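Local coordinates for tRNA (adenine(58)-N(1))-methyltransferase catalytic subunit TRM61 C-terminal domain-containing protein (Thermoplasma acidophilum, PDB 1YB2) that probably transfers methyl groups from S-adenosyl-L-methionine to adenine in RNA, as TRM61-type tRNA (adenine(58)-N(1))-methyltransferases do, though its activity is putative, at residues G111-E116 with M179-I184; V117-G122 with K150-L155; L138-R143 with G162-S167. One frame throughout, in Å; residues are numbered along the deposited sequence.

In the fold
Contacts 1 and 3 are strand pairs of one Rossmann-like methyltransferase sheet, and contact 2 packs the loop that follows strand 113-117 against helix 145-156. In the strand order 164-167, 137-141, 113-117, 180-185, contact 3 pairs the first two and contact 1 the last two; their centres are about 11 Å apart, and strands 113-117 and 137-141 bond directly, Glu116 N lying 2.7 Å from Thr139 O. Contact 2 is centred about 9 Å from contact 3. The predicted S-adenosyl-L-methionine site gathers at the strand ends: Glu142 belongs to contact 3, its OE1 lies 3.0 Å from Val119 N of contact 2, and the side chain of Asp186 is about 6 Å from that of Ile184.

Contact 1 of 3, residues G111-E116 with M179-I184; sequences GMDILE and MYDAVI
Leu115 and Val183 pair in parallel register, as do Glu116 and Ile184, and the axes of strands 113-116 and 182-184 approach to 4.8 Å at 22°. Leu115 anchors the ladder in both directions: its N donates to Ala182 O (3.0 Å) and its O accepts from Ile184 N (2.9 Å). At the start of the pairing the chain turns a corner at Asp181, and a side chain takes over a backbone role. Asp181 OD2 receives Asp113 N at 2.7 Å in an almost straight bond (174°), through the lone pair anti to its other oxygen, while Asp181 N returns a bond to Asp113 O in the carbonyl plane. A water donates to Asp181 OD2 and, weakly, to Asp113 OD2, bridging two carboxylates that probably repel each other mildly. Asp181 OD1 forms a salt bridge with Lys202, and Asp113 OD1 a hydrogen bond with Thr137 OG1.

Leu115 CB sits over one face of the Tyr180 ring, 3.8 Å from its centroid, a CH-pi contact; with CG anti to the backbone N (chi1 178°), CD1 and CD2 also meet the ring. On the other face of the sheet, Ile114 CG2 meets Ile184 CD1 at 4.0 Å.

These are neighbouring parallel strands inside the Rossmann-like methyltransferase sheet, with Ile184 near Asp186, a predicted S-adenosyl-L-methionine ligand. Helix 123-132 covers the Ile114 and Ile184 side through Met124 and Ile128, whereas Leu115 and Tyr180 pack on strand 137-141.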
ATOM      1  N   GLY A 111      -5.826 -14.621  -2.185  1.00 37.94           N
ATOM      2  CA  GLY A 111      -5.432 -16.018  -2.097  1.00 37.24           C
ATOM      3  C   GLY A 111      -4.377 -16.331  -1.043  1.00 37.39           C
ATOM      4  O   GLY A 111      -4.191 -17.486  -0.673  1.00 36.47           O
HETATM    5  N   MSE A 112      -3.694 -15.304  -0.561  1.00 37.14           N
HETATM    6  CA  MSE A 112      -2.655 -15.466   0.457  1.00 39.18           C
HETATM    7  C   MSE A 112      -3.230 -15.827   1.825  1.00 35.19           C
HETATM    8  O   MSE A 112      -4.333 -15.420   2.180  1.00 33.62           O
HETATM    9  CB  MSE A 112      -1.822 -14.183   0.586  1.00 38.79           C
HETATM   10  CG  MSE A 112      -1.061 -13.759  -0.668  1.00 41.79           C
HETATM   11 SE   MSE A 112      -0.190 -12.020  -0.357  1.00 52.15          SE
HETATM   12  CE  MSE A 112       1.272 -12.699   0.656  1.00 46.37           C
ATOM     13  N   ASP A 113      -2.462 -16.603   2.584  1.00 32.84           N
ATOM     14  CA  ASP A 113      -2.733 -16.827   4.001  1.00 30.25           C
ATOM     15  C   ASP A 113      -1.774 -15.967   4.828  1.00 28.91           C
ATOM     16  O   ASP A 113      -0.568 -16.222   4.882  1.00 27.44           O
ATOM     17  CB  ASP A 113      -2.610 -18.299   4.364  1.00 29.97           C
ATOM     18  CG  ASP A 113      -3.630 -19.165   3.633  1.00 31.21           C
ATOM     19  OD1 ASP A 113      -4.817 -18.767   3.516  1.00 31.07           O
ATOM     20  OD2 ASP A 113      -3.247 -20.254   3.170  1.00 31.87           O
ATOM     21  N   ILE A 114      -2.337 -14.961   5.478  1.00 27.43           N
ATOM     22  CA  ILE A 114      -1.570 -13.936   6.171  1.00 27.11           C
ATOM     23  C   ILE A 114      -1.706 -14.082   7.674  1.00 26.25           C
ATOM     24  O   ILE A 114      -2.804 -14.344   8.200  1.00 26.17           O
ATOM     25  CB  ILE A 114      -2.015 -12.519   5.695  1.00 27.10           C
ATOM     26  CG1 ILE A 114      -1.758 -12.406   4.176  1.00 28.23           C
ATOM     27  CG2 ILE A 114      -1.312 -11.396   6.514  1.00 24.30           C
ATOM     28  CD1 ILE A 114      -2.175 -11.082   3.569  1.00 30.01           C
ATOM     29  N   LEU A 115      -0.581 -13.931   8.359  1.00 24.83           N
ATOM     30  CA  LEU A 115      -0.539 -13.933   9.812  1.00 24.52           C
ATOM     31  C   LEU A 115      -0.271 -12.503  10.280  1.00 24.68           C
ATOM     32  O   LEU A 115       0.696 -11.875   9.845  1.00 24.14           O
ATOM     33  CB  LEU A 115       0.575 -14.872  10.322  1.00 24.53           C
ATOM     34  CG  LEU A 115       0.747 -14.911  11.849  1.00 25.14           C
ATOM     35  CD1 LEU A 115      -0.511 -15.488  12.489  1.00 22.51           C
ATOM     36  CD2 LEU A 115       1.965 -15.742  12.238  1.00 24.08           C
ATOM     37  N   GLU A 116      -1.139 -11.987  11.147  1.00 24.49           N
ATOM     38  CA  GLU A 116      -0.944 -10.680  11.740  1.00 25.48           C
ATOM     39  C   GLU A 116      -0.776 -10.832  13.255  1.00 25.65           C
ATOM     40  O   GLU A 116      -1.694 -11.280  13.954  1.00 25.60           O
ATOM     41  CB  GLU A 116      -2.133  -9.774  11.382  1.00 25.26           C
ATOM     42  CG  GLU A 116      -2.076  -8.385  11.940  1.00 26.54           C
ATOM     43  CD  GLU A 116      -3.287  -7.532  11.533  1.00 28.19           C
ATOM     44  OE1 GLU A 116      -4.334  -8.097  11.136  1.00 31.24           O
ATOM     45  OE2 GLU A 116      -3.196  -6.286  11.632  1.00 32.66           O
HETATM   46  N   MSE A 179       1.503 -22.880   7.570  1.00 38.97           N
HETATM   47  CA  MSE A 179       2.573 -21.983   7.133  1.00 37.41           C
HETATM   48  C   MSE A 179       1.906 -20.800   6.450  1.00 35.01           C
HETATM   49  O   MSE A 179       0.919 -20.975   5.749  1.00 35.17           O
HETATM   50  CB  MSE A 179       3.498 -22.698   6.148  1.00 38.25           C
HETATM   51  CG  MSE A 179       4.055 -24.016   6.671  1.00 41.96           C
HETATM   52 SE   MSE A 179       5.188 -23.709   8.228  1.00 52.18          SE
HETATM   53  CE  MSE A 179       6.916 -23.477   7.264  1.00 49.15           C
ATOM     54  N   TYR A 180       2.438 -19.600   6.652  1.00 32.37           N
ATOM     55  CA  TYR A 180       1.816 -18.366   6.142  1.00 30.31           C
ATOM     56  C   TYR A 180       2.564 -17.785   4.944  1.00 29.38           C
ATOM     57  O   TYR A 180       3.764 -17.985   4.813  1.00 29.10           O
ATOM     58  CB  TYR A 180       1.676 -17.338   7.281  1.00 29.44           C
ATOM     59  CG  TYR A 180       0.800 -17.900   8.363  1.00 28.25           C
ATOM     60  CD1 TYR A 180      -0.597 -17.902   8.227  1.00 28.59           C
ATOM     61  CD2 TYR A 180       1.355 -18.505   9.485  1.00 28.14           C
ATOM     62  CE1 TYR A 180      -1.413 -18.468   9.205  1.00 27.16           C
ATOM     63  CE2 TYR A 180       0.553 -19.072  10.463  1.00 27.32           C
ATOM     64  CZ  TYR A 180      -0.828 -19.048  10.319  1.00 28.40           C
ATOM     65  OH  TYR A 180      -1.617 -19.632  11.295  1.00 28.83           O
ATOM     66  N   ASP A 181       1.850 -17.070   4.079  1.00 28.36           N
ATOM     67  CA  ASP A 181       2.446 -16.456   2.897  1.00 27.45           C
ATOM     68  C   ASP A 181       3.095 -15.118   3.215  1.00 26.52           C
ATOM     69  O   ASP A 181       3.870 -14.609   2.412  1.00 26.23           O
ATOM     70  CB  ASP A 181       1.386 -16.250   1.810  1.00 27.79           C
ATOM     71  CG  ASP A 181       0.867 -17.554   1.247  1.00 30.23           C
ATOM     72  OD1 ASP A 181       1.687 -18.342   0.752  1.00 32.47           O
ATOM     73  OD2 ASP A 181      -0.358 -17.787   1.290  1.00 30.53           O
ATOM     74  N   ALA A 182       2.746 -14.542   4.374  1.00 25.67           N
ATOM     75  CA  ALA A 182       3.235 -13.229   4.812  1.00 25.35           C
ATOM     76  C   ALA A 182       2.950 -13.104   6.292  1.00 25.15           C
ATOM     77  O   ALA A 182       1.960 -13.649   6.796  1.00 23.84           O
ATOM     78  CB  ALA A 182       2.532 -12.083   4.060  1.00 25.50           C
ATOM     79  N   VAL A 183       3.835 -12.397   6.979  1.00 24.27           N
ATOM     80  CA  VAL A 183       3.654 -12.076   8.386  1.00 25.18           C
ATOM     81  C   VAL A 183       3.775 -10.579   8.543  1.00 26.24           C
ATOM     82  O   VAL A 183       4.688  -9.940   7.989  1.00 25.47           O
ATOM     83  CB  VAL A 183       4.674 -12.754   9.313  1.00 25.52           C
ATOM     84  CG1 VAL A 183       4.480 -12.281  10.760  1.00 24.63           C
ATOM     85  CG2 VAL A 183       4.556 -14.290   9.215  1.00 25.31           C
ATOM     86  N   ILE A 184       2.817 -10.017   9.272  1.00 26.98           N
ATOM     87  CA  ILE A 184       2.838  -8.608   9.601  1.00 27.58           C
ATOM     88  C   ILE A 184       2.802  -8.504  11.118  1.00 28.03           C
ATOM     89  O   ILE A 184       1.850  -8.978  11.763  1.00 27.41           O
ATOM     90  CB  ILE A 184       1.662  -7.865   8.916  1.00 28.10           C
ATOM     91  CG1 ILE A 184       1.917  -7.824   7.398  1.00 30.09           C
ATOM     92  CG2 ILE A 184       1.544  -6.443   9.495  1.00 29.03           C
ATOM     93  CD1 ILE A 184       0.697  -7.939   6.543  1.00 35.15           C
TER
HETATM   94  O   HOH W   1      -1.564 -20.005   0.213  1.00 47.82           O

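Contact 2 of 3, residues V117-G122 with K150-L155; sequences VGVGSG and KAMDNL
Val119 points its forked end at the helix, and both methyls touch Ala151 CB, CG2 at 3.7 Å and CG1 at 3.9 Å. The rotamer accounts for this double touch, since chi1 of 75° sets CG1 between the backbone N and the carbonyl carbon while CG2 lies anti to N. CG2 has a second neighbour, Met152 CE, at 3.8 Å. The selenomethionine leaves its CA in a direction away from the loop, but bends at chi2 (-56°) and chi3 bring the terminal methyl back, so the two side chains meet at a slant. Beyond them, Val140 touches both Val119 and Met152 from strand 137-141.

The loop is the glycine-rich turn, Gly118-Val-Gly-Ser-Gly122, that follows the first strand in Rossmann-like methyltransferases and commonly borders the cofactor; here Val119 N donates to OE1 of Glu142, a predicted S-adenosyl-L-methionine ligand. Residues 119-122 form a type II' turn, closed by Gly122 N on Val119 O, and Gly122 is the N-cap of helix 123-132. Gly122 has phi 99°, a conformation that favours glycine, and its CA lies 4.0 Å from Ala151 CB. Leu155 CD2 reaches Gly122 O at 3.9 Å. On the more exposed flank, a water donates to Gly120 O (2.6 Å) and accepts a weak bond from Lys150 NZ, while Ser121 packs on Ile87 of the second subunit.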
ATOM      1  N   VAL A 117       0.400 -10.451  13.748  1.00 25.50           N
ATOM      2  CA  VAL A 117       0.758 -10.543  15.156  1.00 26.65           C
ATOM      3  C   VAL A 117       0.692  -9.132  15.750  1.00 27.53           C
ATOM      4  O   VAL A 117       1.519  -8.266  15.427  1.00 27.44           O
ATOM      5  CB  VAL A 117       2.158 -11.183  15.333  1.00 26.32           C
ATOM      6  CG1 VAL A 117       2.484 -11.388  16.789  1.00 27.74           C
ATOM      7  CG2 VAL A 117       2.232 -12.524  14.573  1.00 27.67           C
ATOM      8  N   GLY A 118      -0.321  -8.902  16.582  1.00 27.76           N
ATOM      9  CA  GLY A 118      -0.622  -7.566  17.101  1.00 28.70           C
ATOM     10  C   GLY A 118      -1.608  -6.889  16.174  1.00 29.71           C
ATOM     11  O   GLY A 118      -1.316  -6.662  15.002  1.00 29.94           O
ATOM     12  N   VAL A 119      -2.783  -6.572  16.693  1.00 30.15           N
ATOM     13  CA  VAL A 119      -3.860  -6.079  15.855  1.00 30.97           C
ATOM     14  C   VAL A 119      -4.008  -4.539  15.823  1.00 31.83           C
ATOM     15  O   VAL A 119      -4.457  -3.991  14.819  1.00 32.29           O
ATOM     16  CB  VAL A 119      -5.209  -6.779  16.217  1.00 30.38           C
ATOM     17  CG1 VAL A 119      -5.773  -6.232  17.507  1.00 29.43           C
ATOM     18  CG2 VAL A 119      -6.205  -6.663  15.071  1.00 31.87           C
ATOM     19  N   GLY A 120      -3.612  -3.848  16.894  1.00 32.35           N
ATOM     20  CA  GLY A 120      -3.875  -2.399  17.008  1.00 32.92           C
ATOM     21  C   GLY A 120      -5.361  -2.079  16.940  1.00 33.52           C
ATOM     22  O   GLY A 120      -6.166  -2.716  17.622  1.00 33.89           O
ATOM     23  N   SER A 121      -5.726  -1.111  16.095  1.00 33.63           N
ATOM     24  CA  SER A 121      -7.114  -0.675  15.929  1.00 33.68           C
ATOM     25  C   SER A 121      -7.871  -1.570  14.942  1.00 33.31           C
ATOM     26  O   SER A 121      -9.109  -1.508  14.832  1.00 32.87           O
ATOM     27  CB  SER A 121      -7.138   0.751  15.396  1.00 34.13           C
ATOM     28  OG  SER A 121      -6.430   0.813  14.157  1.00 35.18           O
ATOM     29  N   GLY A 122      -7.127  -2.389  14.204  1.00 32.17           N
ATOM     30  CA  GLY A 122      -7.751  -3.194  13.167  1.00 30.93           C
ATOM     31  C   GLY A 122      -7.563  -2.518  11.827  1.00 29.73           C
ATOM     32  O   GLY A 122      -8.026  -3.018  10.815  1.00 29.61           O
ATOM     33  N   LYS A 150     -12.449  -5.268  20.286  1.00 30.55           N
ATOM     34  CA  LYS A 150     -12.659  -3.954  19.679  1.00 30.44           C
ATOM     35  C   LYS A 150     -12.334  -3.945  18.179  1.00 29.51           C
ATOM     36  O   LYS A 150     -13.118  -3.435  17.368  1.00 28.68           O
ATOM     37  CB  LYS A 150     -11.811  -2.886  20.383  1.00 31.21           C
ATOM     38  CG  LYS A 150     -12.332  -2.435  21.755  1.00 34.25           C
ATOM     39  CD  LYS A 150     -11.924  -0.969  22.053  1.00 39.22           C
ATOM     40  CE  LYS A 150     -10.484  -0.827  22.584  1.00 40.79           C
ATOM     41  NZ  LYS A 150      -9.463  -0.659  21.497  1.00 44.96           N
ATOM     42  N   ALA A 151     -11.191  -4.525  17.825  1.00 28.25           N
ATOM     43  CA  ALA A 151     -10.740  -4.558  16.438  1.00 27.48           C
ATOM     44  C   ALA A 151     -11.693  -5.373  15.590  1.00 27.01           C
ATOM     45  O   ALA A 151     -12.073  -4.952  14.504  1.00 26.77           O
ATOM     46  CB  ALA A 151      -9.339  -5.117  16.345  1.00 26.99           C
HETATM   47  N   MSE A 152     -12.078  -6.542  16.087  1.00 27.05           N
HETATM   48  CA  MSE A 152     -12.939  -7.435  15.318  1.00 27.53           C
HETATM   49  C   MSE A 152     -14.340  -6.845  15.163  1.00 27.25           C
HETATM   50  O   MSE A 152     -14.936  -6.967  14.103  1.00 26.76           O
HETATM   51  CB  MSE A 152     -12.985  -8.832  15.934  1.00 27.94           C
HETATM   52  CG  MSE A 152     -11.661  -9.591  15.896  1.00 29.46           C
HETATM   53 SE   MSE A 152     -10.899  -9.797  14.083  1.00 41.55          SE
HETATM   54  CE  MSE A 152      -9.302  -8.659  14.233  1.00 30.53           C
ATOM     55  N   ASP A 153     -14.848  -6.213  16.222  1.00 27.40           N
ATOM     56  CA  ASP A 153     -16.130  -5.504  16.171  1.00 27.68           C
ATOM     57  C   ASP A 153     -16.099  -4.411  15.089  1.00 26.86           C
ATOM     58  O   ASP A 153     -17.018  -4.304  14.282  1.00 27.08           O
ATOM     59  CB  ASP A 153     -16.468  -4.879  17.533  1.00 28.32           C
ATOM     60  CG  ASP A 153     -16.906  -5.906  18.587  1.00 31.31           C
ATOM     61  OD1 ASP A 153     -17.021  -7.119  18.296  1.00 35.32           O
ATOM     62  OD2 ASP A 153     -17.136  -5.488  19.743  1.00 33.23           O
ATOM     63  N   ASN A 154     -15.038  -3.611  15.082  1.00 26.23           N
ATOM     64  CA  ASN A 154     -14.843  -2.567  14.070  1.00 25.91           C
ATOM     65  C   ASN A 154     -14.784  -3.127  12.655  1.00 25.32           C
ATOM     66  O   ASN A 154     -15.435  -2.608  11.750  1.00 25.00           O
ATOM     67  CB  ASN A 154     -13.575  -1.738  14.371  1.00 25.71           C
ATOM     68  CG  ASN A 154     -13.794  -0.740  15.493  1.00 28.57           C
ATOM     69  OD1 ASN A 154     -14.900  -0.239  15.674  1.00 31.81           O
ATOM     70  ND2 ASN A 154     -12.747  -0.442  16.241  1.00 29.63           N
ATOM     71  N   LEU A 155     -14.004  -4.187  12.469  1.00 24.58           N
ATOM     72  CA  LEU A 155     -13.877  -4.811  11.159  1.00 25.24           C
ATOM     73  C   LEU A 155     -15.208  -5.361  10.670  1.00 24.99           C
ATOM     74  O   LEU A 155     -15.536  -5.227   9.499  1.00 25.12           O
ATOM     75  CB  LEU A 155     -12.874  -5.978  11.185  1.00 24.55           C
ATOM     76  CG  LEU A 155     -11.376  -5.885  10.982  1.00 25.98           C
ATOM     77  CD1 LEU A 155     -10.869  -7.318  10.999  1.00 24.62           C
ATOM     78  CD2 LEU A 155     -10.997  -5.181   9.647  1.00 23.40           C
TER
HETATM   79  O   HOH W   2      -8.348  -2.649  18.973  1.00 36.92           O

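Contact 3 of 3, residues L138-R143 with G162-S167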
ATOM      1  N   LEU A 138      -7.003 -14.433   6.852  1.00 24.87           N
ATOM      2  CA  LEU A 138      -6.239 -13.645   7.800  1.00 24.02           C
ATOM      3  C   LEU A 138      -6.346 -14.309   9.167  1.00 24.45           C
ATOM      4  O   LEU A 138      -7.452 -14.653   9.627  1.00 23.76           O
ATOM      5  CB  LEU A 138      -6.756 -12.195   7.859  1.00 24.03           C
ATOM      6  CG  LEU A 138      -6.257 -11.307   8.998  1.00 22.30           C
ATOM      7  CD1 LEU A 138      -4.725 -11.078   8.923  1.00 20.59           C
ATOM      8  CD2 LEU A 138      -6.988  -9.954   8.965  1.00 23.80           C
ATOM      9  N   THR A 139      -5.189 -14.495   9.794  1.00 24.32           N
ATOM     10  CA  THR A 139      -5.089 -14.984  11.156  1.00 25.12           C
ATOM     11  C   THR A 139      -4.487 -13.920  12.055  1.00 24.96           C
ATOM     12  O   THR A 139      -3.373 -13.438  11.824  1.00 25.89           O
ATOM     13  CB  THR A 139      -4.282 -16.309  11.215  1.00 25.57           C
ATOM     14  OG1 THR A 139      -4.902 -17.263  10.333  1.00 27.38           O
ATOM     15  CG2 THR A 139      -4.254 -16.898  12.669  1.00 25.28           C
ATOM     16  N   VAL A 140      -5.227 -13.551  13.087  1.00 25.20           N
ATOM     17  CA  VAL A 140      -4.818 -12.472  13.984  1.00 24.98           C
ATOM     18  C   VAL A 140      -4.502 -13.065  15.347  1.00 25.29           C
ATOM     19  O   VAL A 140      -5.343 -13.743  15.956  1.00 25.09           O
ATOM     20  CB  VAL A 140      -5.932 -11.402  14.113  1.00 25.11           C
ATOM     21  CG1 VAL A 140      -5.537 -10.315  15.104  1.00 25.02           C
ATOM     22  CG2 VAL A 140      -6.244 -10.792  12.746  1.00 24.61           C
ATOM     23  N   VAL A 141      -3.271 -12.844  15.799  1.00 24.89           N
ATOM     24  CA  VAL A 141      -2.807 -13.265  17.118  1.00 24.90           C
ATOM     25  C   VAL A 141      -2.653 -11.996  17.945  1.00 25.90           C
ATOM     26  O   VAL A 141      -1.843 -11.122  17.596  1.00 25.97           O
ATOM     27  CB  VAL A 141      -1.429 -14.000  17.042  1.00 24.80           C
ATOM     28  CG1 VAL A 141      -0.958 -14.468  18.438  1.00 24.03           C
ATOM     29  CG2 VAL A 141      -1.485 -15.172  16.077  1.00 24.29           C
ATOM     30  N   GLU A 142      -3.450 -11.875  19.004  1.00 26.53           N
ATOM     31  CA  GLU A 142      -3.464 -10.673  19.851  1.00 28.23           C
ATOM     32  C   GLU A 142      -3.552 -11.040  21.335  1.00 29.55           C
ATOM     33  O   GLU A 142      -4.487 -11.716  21.755  1.00 29.52           O
ATOM     34  CB  GLU A 142      -4.616  -9.734  19.451  1.00 27.73           C
ATOM     35  CG  GLU A 142      -4.880  -8.543  20.390  1.00 29.12           C
ATOM     36  CD  GLU A 142      -3.660  -7.633  20.607  1.00 30.93           C
ATOM     37  OE1 GLU A 142      -2.966  -7.301  19.629  1.00 29.87           O
ATOM     38  OE2 GLU A 142      -3.406  -7.233  21.767  1.00 32.30           O
ATOM     39  N   ARG A 143      -2.592 -10.562  22.125  1.00 31.49           N
ATOM     40  CA  ARG A 143      -2.519 -10.887  23.563  1.00 33.83           C
ATOM     41  C   ARG A 143      -3.594 -10.197  24.417  1.00 33.96           C
ATOM     42  O   ARG A 143      -3.994 -10.721  25.461  1.00 34.29           O
ATOM     43  CB  ARG A 143      -1.120 -10.569  24.112  1.00 33.75           C
ATOM     44  CG  ARG A 143      -0.776  -9.067  24.107  1.00 35.38           C
ATOM     45  CD  ARG A 143       0.654  -8.810  24.524  1.00 36.32           C
ATOM     46  NE  ARG A 143       1.604  -9.283  23.517  1.00 43.49           N
ATOM     47  CZ  ARG A 143       2.928  -9.167  23.610  1.00 44.81           C
ATOM     48  NH1 ARG A 143       3.479  -8.577  24.671  1.00 45.94           N
ATOM     49  NH2 ARG A 143       3.703  -9.642  22.639  1.00 45.31           N
ATOM     50  N   GLY A 162     -15.641 -13.803   7.616  1.00 24.94           N
ATOM     51  CA  GLY A 162     -15.700 -15.253   7.526  1.00 24.94           C
ATOM     52  C   GLY A 162     -14.366 -15.901   7.202  1.00 24.55           C
ATOM     53  O   GLY A 162     -14.174 -17.073   7.498  1.00 24.30           O
ATOM     54  N   ASN A 163     -13.452 -15.142   6.589  1.00 24.49           N
ATOM     55  CA  ASN A 163     -12.082 -15.605   6.325  1.00 24.29           C
ATOM     56  C   ASN A 163     -11.051 -15.116   7.341  1.00 24.35           C
ATOM     57  O   ASN A 163      -9.846 -15.104   7.064  1.00 23.90           O
ATOM     58  CB  ASN A 163     -11.651 -15.293   4.875  1.00 24.48           C
ATOM     59  CG  ASN A 163     -11.505 -13.770   4.582  1.00 24.71           C
ATOM     60  OD1 ASN A 163     -10.740 -13.381   3.702  1.00 26.91           O
ATOM     61  ND2 ASN A 163     -12.238 -12.935   5.303  1.00 23.54           N
ATOM     62  N   VAL A 164     -11.528 -14.715   8.517  1.00 24.31           N
ATOM     63  CA  VAL A 164     -10.643 -14.295   9.607  1.00 23.87           C
ATOM     64  C   VAL A 164     -10.693 -15.286  10.768  1.00 24.13           C
ATOM     65  O   VAL A 164     -11.764 -15.725  11.181  1.00 23.53           O
ATOM     66  CB  VAL A 164     -10.961 -12.859  10.112  1.00 23.91           C
ATOM     67  CG1 VAL A 164      -9.988 -12.441  11.201  1.00 23.02           C
ATOM     68  CG2 VAL A 164     -10.907 -11.849   8.957  1.00 22.23           C
ATOM     69  N   ARG A 165      -9.511 -15.632  11.280  1.00 24.75           N
ATOM     70  CA  ARG A 165      -9.373 -16.455  12.478  1.00 25.61           C
ATOM     71  C   ARG A 165      -8.582 -15.676  13.525  1.00 24.78           C
ATOM     72  O   ARG A 165      -7.687 -14.897  13.180  1.00 24.62           O
ATOM     73  CB  ARG A 165      -8.700 -17.789  12.133  1.00 25.75           C
ATOM     74  CG  ARG A 165      -9.652 -18.730  11.378  1.00 26.81           C
ATOM     75  CD  ARG A 165      -9.018 -20.102  11.088  1.00 28.27           C
ATOM     76  NE  ARG A 165      -8.818 -20.914  12.299  1.00 31.86           N
ATOM     77  CZ  ARG A 165      -9.766 -21.611  12.928  1.00 33.80           C
ATOM     78  NH1 ARG A 165     -11.014 -21.629  12.482  1.00 35.04           N
ATOM     79  NH2 ARG A 165      -9.463 -22.300  14.020  1.00 34.51           N
ATOM     80  N   THR A 166      -8.941 -15.839  14.793  1.00 24.08           N
ATOM     81  CA  THR A 166      -8.248 -15.117  15.856  1.00 24.09           C
ATOM     82  C   THR A 166      -7.721 -16.050  16.934  1.00 24.37           C
ATOM     83  O   THR A 166      -8.337 -17.076  17.259  1.00 22.94           O
ATOM     84  CB  THR A 166      -9.143 -14.058  16.556  1.00 24.34           C
ATOM     85  OG1 THR A 166     -10.200 -14.722  17.245  1.00 23.40           O
ATOM     86  CG2 THR A 166      -9.709 -13.035  15.559  1.00 23.92           C
ATOM     87  N   SER A 167      -6.571 -15.683  17.482  1.00 24.40           N
ATOM     88  CA  SER A 167      -6.055 -16.323  18.679  1.00 25.27           C
ATOM     89  C   SER A 167      -5.750 -15.249  19.703  1.00 26.00           C
ATOM     90  O   SER A 167      -4.939 -14.362  19.464  1.00 24.90           O
ATOM     91  CB  SER A 167      -4.792 -17.115  18.378  1.00 25.20           C
ATOM     92  OG  SER A 167      -4.330 -17.701  19.576  1.00 26.49           O
TER
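Leu138 N bonds to Asn163 O at 2.9 Å, and from there four more backbone hydrogen bonds zip strand 138-141 to strand 164-167. Arg165 N and Ser167 N donate to Leu138 O and Val140 O, and Val140 N and Glu142 N return bonds to Arg165 O and Ser167 O; all five span 2.8-2.9 Å, with angles at hydrogen of 165° or more. The axes lie 4.6 Å apart at 17°. The backbone is therefore the tight part of the contact. Side chains meet more loosely: Leu138 CB to Val164 CG2 is 4.3 Å, and Val140 CG2 to Val164 CG1 is 4.4 Å.

The pairing closes a beta-alpha-beta unit, with helix 145-156 as the crossover. Leu148 of that helix packs on Val140, Met152 touches Thr166 without burying it, and Leu129 of helix 123-132 packs on Leu138 and Val164. Because 164-167 is the outermost strand of its sheet within the chain, it is less enclosed, and Arg165 on one face and Thr166 on the other remain exposed. Glu142, whose N makes the last bond, sends its side chain away from the strand pair; OE2 accepts from Asp144 N, and OE1 is taken by the glycine-rich loop.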